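Long-range contacts in diguanylate cyclase (Xanthomonas campestris pv. campestris, PDB 5H5O), which binds cyclic GMP through its cyclic nucleotide-binding domain, the part described here, and probably makes cyclic di-GMP from two GTP molecules through a separate GGDEF domain: residues V35-F40 with D75-S79; I23-Q27 with A82-V86. All blocks are in the same frame, centred on the assembly; numbering follows the deposited sequence.

Both contacts belong to the cyclic nucleotide-binding domain, and their centres lie 18 Å apart. Interaction 1 is at the ligand pocket. Its 75-79 segment holds His76, Arg78 and Ser79, all of which bind the phosphate of cyclic GMP. Interaction 2 is a surface contact away from the pocket: the side chain of Ser83 is about 12 Å from the ligand. The two are close in sequence, because 75-79 runs almost directly into 82-86, which lies on strand 81-84. Along the chain, interaction 1 is nested inside the loop closed by interaction 2. Apart from this adjacency in sequence, the segments of one do not touch those of the other.

Interaction 1. Residues V35-F40 with D75-S79; sequences VGTQMF and DHARS. With PCG (cyclic guanosine monophosphate), chain C.
Segment 75-79 belongs to the phosphate-binding cassette of the cyclic nucleotide-binding domain, and Arg78 ties it to 35-40. Segment 75-79 is a loop, extended at 76-78, before strand 81-84; Asp75 has a positive phi. Segment 35-40 is a loop leading into strand 39-44. The CA atoms of Val35 and Ala77 are 5.2 Å apart. Arg78 has the most surface covered. Its side chain (chi1 m, chi2 m, chi3 t) reaches across to 35-40. Arg78 NH2 donates to Gln38 O at 2.8 Å. Gly36 CA lies over one face of the guanidinium, 3.6 Å from Arg78 NH2. An ideal CB on Gly36 would stand 2.1 Å from Arg78 NE, a clash. Val35 O receives a bond from water 1 (3.0 Å), which in turn accepts from Arg78 NE (2.7 Å). Water 3 joins Gly36 N (3.0 Å) to His76 O (2.6 Å). The same segment binds both exocyclic oxygens of the cyclic phosphate. Arg78 NH1 donates to PCG O1A at 2.6 Å. PCG O2A accepts from Ser79 N at 3.1 Å, Ser79 OG at 3.0 Å and His76 NE2 at 2.7 Å.

Interaction 2. Residues I23-Q27 with A82-V86; sequences IAAGQ and ASASV
Residues 24-27 form a type II beta turn that is hydrogen-bonded to Ala84 of strand 81-84. Ala25 has phi/psi of -49/128 and Gly26 has 90/-14. Gln27 N donates to Ala24 O at 3.0 Å and closes the turn. Gly26 carries the positive phi; a CB there would be jammed against the carbonyl O of Ala25. Two backbone hydrogen bonds join the segments, and both use Ala84. Gly26 N donates to Ala84 O at 2.8 Å (154°), and Ala84 N donates to Gln27 O at 2.8 Å (168°). Gln27 O also has a CA-H...O contact with Ser83 CA at 3.3 Å. Gly26 and Gln27 thus both stand opposite Ala84, with Gln27 N spent inside the turn. This is the pattern of a G1 beta bulge coupled to a type II turn. It lies where the chain passes from strand 19-23, in one sheet of the cupin-like beta roll, to strand 28-30 in the other. Outside the pair, Ala25 N is bonded to Asp87 OD1, and Val86 O is bonded to Ser88 OG. Ile23 makes backbone hydrogen bonds with Ser88, and Ser83 with Asp48 of strand 47-50. Ala84 is the most covered residue. Ala84 CB points toward 23-27 and is 3.3 Å from Ala24 O. Ile23, with chi1 and chi2 both t, brings CD1 to 3.7 Å from Ala84 CB. The nearest CA atoms are those of Ala25 and Val86, 4.0 Å apart; Ala25 CA is 3.6 Å from Val86 C.

Interaction 1. Residues V35-F40 with D75-S79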
loop_
_atom_site.group_PDB
_atom_site.type_symbol
_atom_site.label_atom_id
_atom_site.label_comp_id
_atom_site.label_asym_id
_atom_site.label_seq_id
_atom_site.Cartn_x
_atom_site.Cartn_y
_atom_site.Cartn_z
ATOM N N VAL A 35 3.200 -19.700 -1.206
ATOM C CA VAL A 35 3.480 -18.910 -0.028
ATOM C C VAL A 35 4.781 -18.179 -0.318
ATOM O O VAL A 35 5.618 -18.672 -1.066
ATOM C CB VAL A 35 3.643 -19.834 1.208
ATOM C CG1 VAL A 35 4.665 -20.919 0.926
ATOM C CG2 VAL A 35 4.046 -19.048 2.443
ATOM N N GLY A 36 4.961 -16.992 0.242
ATOM C CA GLY A 36 6.221 -16.293 0.041
ATOM C C GLY A 36 6.279 -15.057 0.905
ATOM O O GLY A 36 5.397 -14.213 0.825
ATOM N N THR A 37 7.314 -14.944 1.728
ATOM C CA THR A 37 7.381 -13.857 2.689
ATOM C C THR A 37 8.577 -12.936 2.447
ATOM O O THR A 37 8.884 -12.086 3.272
ATOM C CB THR A 37 7.453 -14.402 4.116
ATOM O OG1 THR A 37 8.594 -15.260 4.221
ATOM C CG2 THR A 37 6.189 -15.201 4.436
ATOM N N GLN A 38 9.253 -13.092 1.319
ATOM C CA GLN A 38 10.348 -12.179 1.021
ATOM C C GLN A 38 10.045 -11.414 -0.244
ATOM O O GLN A 38 9.295 -11.892 -1.092
ATOM C CB GLN A 38 11.673 -12.927 0.868
ATOM C CG GLN A 38 11.620 -13.967 -0.183
ATOM C CD GLN A 38 11.465 -15.345 0.385
ATOM O OE1 GLN A 38 10.347 -15.833 0.568
ATOM N NE2 GLN A 38 12.592 -15.996 0.664
HETATM N N MSE A 39 10.610 -10.212 -0.357
HETATM C CA MSE A 39 10.528 -9.455 -1.594
HETATM C C MSE A 39 11.895 -9.453 -2.243
HETATM O O MSE A 39 12.891 -9.859 -1.630
HETATM C CB MSE A 39 10.105 -8.014 -1.349
HETATM C CG MSE A 39 11.097 -7.220 -0.525
HETATM SE SE MSE A 39 10.633 -5.339 -0.567
HETATM C CE MSE A 39 11.229 -4.880 -2.364
ATOM N N PHE A 40 11.943 -8.961 -3.473
ATOM C CA PHE A 40 13.176 -8.977 -4.251
ATOM C C PHE A 40 13.422 -7.685 -5.012
ATOM O O PHE A 40 12.491 -7.055 -5.499
ATOM C CB PHE A 40 13.135 -10.130 -5.248
ATOM C CG PHE A 40 13.044 -11.470 -4.601
ATOM C CD1 PHE A 40 14.193 -12.124 -4.176
ATOM C CD2 PHE A 40 11.810 -12.075 -4.397
ATOM C CE1 PHE A 40 14.111 -13.368 -3.565
ATOM C CE2 PHE A 40 11.723 -13.312 -3.790
ATOM C CZ PHE A 40 12.873 -13.959 -3.369
ATOM N N ASP A 75 0.206 -14.791 4.810
ATOM C CA ASP A 75 -0.530 -15.808 4.057
ATOM C C ASP A 75 -0.973 -15.350 2.670
ATOM O O ASP A 75 -1.911 -15.906 2.101
ATOM C CB ASP A 75 -1.726 -16.324 4.858
ATOM C CG ASP A 75 -1.361 -16.656 6.287
ATOM O OD1 ASP A 75 -0.776 -17.735 6.526
ATOM O OD2 ASP A 75 -1.654 -15.826 7.172
ATOM N N HIS A 76 -0.296 -14.338 2.136
ATOM C CA HIS A 76 -0.485 -13.921 0.753
ATOM C C HIS A 76 -0.045 -15.050 -0.152
ATOM O O HIS A 76 0.943 -15.732 0.127
ATOM C CB HIS A 76 0.375 -12.695 0.460
ATOM C CG HIS A 76 0.333 -12.242 -0.969
ATOM N ND1 HIS A 76 -0.801 -11.720 -1.548
ATOM C CD2 HIS A 76 1.299 -12.209 -1.925
ATOM C CE1 HIS A 76 -0.538 -11.392 -2.803
ATOM N NE2 HIS A 76 0.728 -11.678 -3.055
ATOM N N ALA A 77 -0.770 -15.249 -1.242
ATOM C CA ALA A 77 -0.336 -16.192 -2.263
ATOM C C ALA A 77 0.216 -15.389 -3.432
ATOM O O ALA A 77 -0.424 -14.446 -3.894
ATOM C CB ALA A 77 -1.490 -17.056 -2.719
ATOM N N ARG A 78 1.407 -15.765 -3.890
ATOM C CA ARG A 78 2.093 -15.062 -4.976
ATOM C C ARG A 78 1.153 -14.828 -6.164
ATOM O O ARG A 78 0.586 -15.779 -6.722
ATOM C CB ARG A 78 3.330 -15.846 -5.436
ATOM C CG ARG A 78 4.440 -16.026 -4.389
ATOM C CD ARG A 78 5.086 -14.714 -3.983
ATOM N NE ARG A 78 6.370 -14.923 -3.311
ATOM C CZ ARG A 78 7.032 -13.959 -2.672
ATOM N NH1 ARG A 78 6.521 -12.728 -2.618
ATOM N NH2 ARG A 78 8.191 -14.220 -2.073
ATOM N N SER A 79 0.986 -13.560 -6.527
ATOM C CA SER A 79 0.112 -13.165 -7.628
ATOM C C SER A 79 0.676 -13.566 -8.997
ATOM O O SER A 79 -0.044 -13.633 -9.983
ATOM C CB SER A 79 -0.094 -11.659 -7.614
ATOM O OG SER A 79 -0.420 -11.217 -6.322
HETATM P PA PCG C . 3.832 -11.008 -5.042
HETATM O O1A PCG C . 4.763 -11.328 -3.921
HETATM O O2A PCG C . 2.350 -11.163 -5.176
HETATM O "O5'" PCG C . 4.514 -11.635 -5.964
HETATM C "C5'" PCG C . 4.126 -11.365 -7.314
HETATM C "C4'" PCG C . 4.416 -9.896 -7.469
HETATM O "O4'" PCG C . 4.136 -9.214 -8.665
HETATM C "C3'" PCG C . 3.740 -9.083 -6.409
HETATM O "O3'" PCG C . 4.129 -9.586 -5.103
HETATM C "C2'" PCG C . 4.172 -7.705 -6.827
HETATM O "O2'" PCG C . 5.378 -7.208 -6.242
HETATM C "C1'" PCG C . 4.383 -7.851 -8.342
HETATM N N9 PCG C . 3.501 -7.262 -9.405
HETATM C C8 PCG C . 3.946 -6.603 -10.481
HETATM N N7 PCG C . 2.932 -6.182 -11.258
HETATM C C5 PCG C . 1.803 -6.567 -10.692
HETATM C C6 PCG C . 0.354 -6.440 -10.997
HETATM O O6 PCG C . -0.001 -5.841 -12.019
HETATM N N1 PCG C . -0.552 -6.986 -10.139
HETATM C C2 PCG C . -0.174 -7.644 -9.017
HETATM N N2 PCG C . -1.119 -8.163 -8.206
HETATM N N3 PCG C . 1.158 -7.802 -8.669
HETATM C C4 PCG C . 2.159 -7.290 -9.458
HETATM O O HOH W 1 7.453 -17.333 -3.054
HETATM O O HOH W 2 3.394 -14.591 -1.231
HETATM O O HOH W 3 2.668 -16.236 1.958
HETATM O O HOH W 4 9.918 -16.676 -2.439
#

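Interaction 2. Residues I23-Q27 with A82-V86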
loop_
_atom_site.group_PDB
_atom_site.type_symbol
_atom_site.label_atom_id
_atom_site.label_comp_id
_atom_site.label_asym_id
_atom_site.label_seq_id
_atom_site.Cartn_x
_atom_site.Cartn_y
_atom_site.Cartn_z
ATOM N N ILE A 23 20.653 -16.051 -9.820
ATOM C CA ILE A 23 19.712 -16.979 -10.393
ATOM C C ILE A 23 19.976 -17.149 -11.881
ATOM O O ILE A 23 20.131 -16.175 -12.619
ATOM C CB ILE A 23 18.234 -16.619 -10.032
ATOM C CG1 ILE A 23 17.270 -17.611 -10.679
ATOM C CG2 ILE A 23 17.889 -15.161 -10.365
ATOM C CD1 ILE A 23 15.830 -17.141 -10.654
ATOM N N ALA A 24 20.087 -18.399 -12.309
ATOM C CA ALA A 24 20.466 -18.679 -13.691
ATOM C C ALA A 24 19.319 -18.421 -14.660
ATOM O O ALA A 24 18.142 -18.484 -14.282
ATOM C CB ALA A 24 20.986 -20.125 -13.831
ATOM N N ALA A 25 19.679 -18.127 -15.906
ATOM C CA ALA A 25 18.734 -18.028 -17.009
ATOM C C ALA A 25 17.806 -19.240 -17.050
ATOM O O ALA A 25 18.261 -20.379 -17.023
ATOM C CB ALA A 25 19.488 -17.907 -18.319
ATOM N N GLY A 26 16.501 -18.993 -17.100
ATOM C CA GLY A 26 15.532 -20.068 -17.183
ATOM C C GLY A 26 15.034 -20.589 -15.850
ATOM O O GLY A 26 14.035 -21.297 -15.798
ATOM N N GLN A 27 15.710 -20.233 -14.762
ATOM C CA GLN A 27 15.322 -20.736 -13.446
ATOM C C GLN A 27 14.137 -19.994 -12.840
ATOM O O GLN A 27 14.020 -18.776 -12.952
ATOM C CB GLN A 27 16.498 -20.668 -12.473
ATOM C CG GLN A 27 17.728 -21.421 -12.931
ATOM C CD GLN A 27 17.439 -22.873 -13.275
ATOM O OE1 GLN A 27 16.887 -23.621 -12.463
ATOM N NE2 GLN A 27 17.816 -23.281 -14.488
ATOM N N ALA A 82 7.536 -16.049 -10.853
ATOM C CA ALA A 82 8.732 -15.259 -11.153
ATOM C C ALA A 82 9.841 -16.170 -11.649
ATOM O O ALA A 82 10.074 -17.235 -11.070
ATOM C CB ALA A 82 9.185 -14.466 -9.909
ATOM N N SER A 83 10.522 -15.751 -12.718
ATOM C CA SER A 83 11.561 -16.566 -13.329
ATOM C C SER A 83 12.591 -15.708 -14.066
ATOM O O SER A 83 12.305 -14.598 -14.524
ATOM C CB SER A 83 10.954 -17.625 -14.264
ATOM O OG SER A 83 10.558 -17.058 -15.507
ATOM N N ALA A 84 13.813 -16.212 -14.141
ATOM C CA ALA A 84 14.898 -15.427 -14.712
ATOM C C ALA A 84 14.930 -15.597 -16.228
ATOM O O ALA A 84 14.962 -16.716 -16.746
ATOM C CB ALA A 84 16.241 -15.792 -14.072
ATOM N N SER A 85 14.903 -14.475 -16.934
ATOM C CA SER A 85 14.949 -14.496 -18.387
ATOM C C SER A 85 16.378 -14.788 -18.817
ATOM O O SER A 85 16.626 -15.564 -19.734
ATOM C CB SER A 85 14.485 -13.149 -18.939
ATOM O OG SER A 85 14.510 -13.153 -20.345
ATOM N N VAL A 86 17.310 -14.140 -18.136
ATOM C CA VAL A 86 18.730 -14.296 -18.385
ATOM C C VAL A 86 19.352 -14.443 -17.014
ATOM O O VAL A 86 18.644 -14.319 -16.015
ATOM C CB VAL A 86 19.288 -13.057 -19.077
ATOM C CG1 VAL A 86 18.694 -12.927 -20.495
ATOM C CG2 VAL A 86 18.992 -11.799 -18.248
#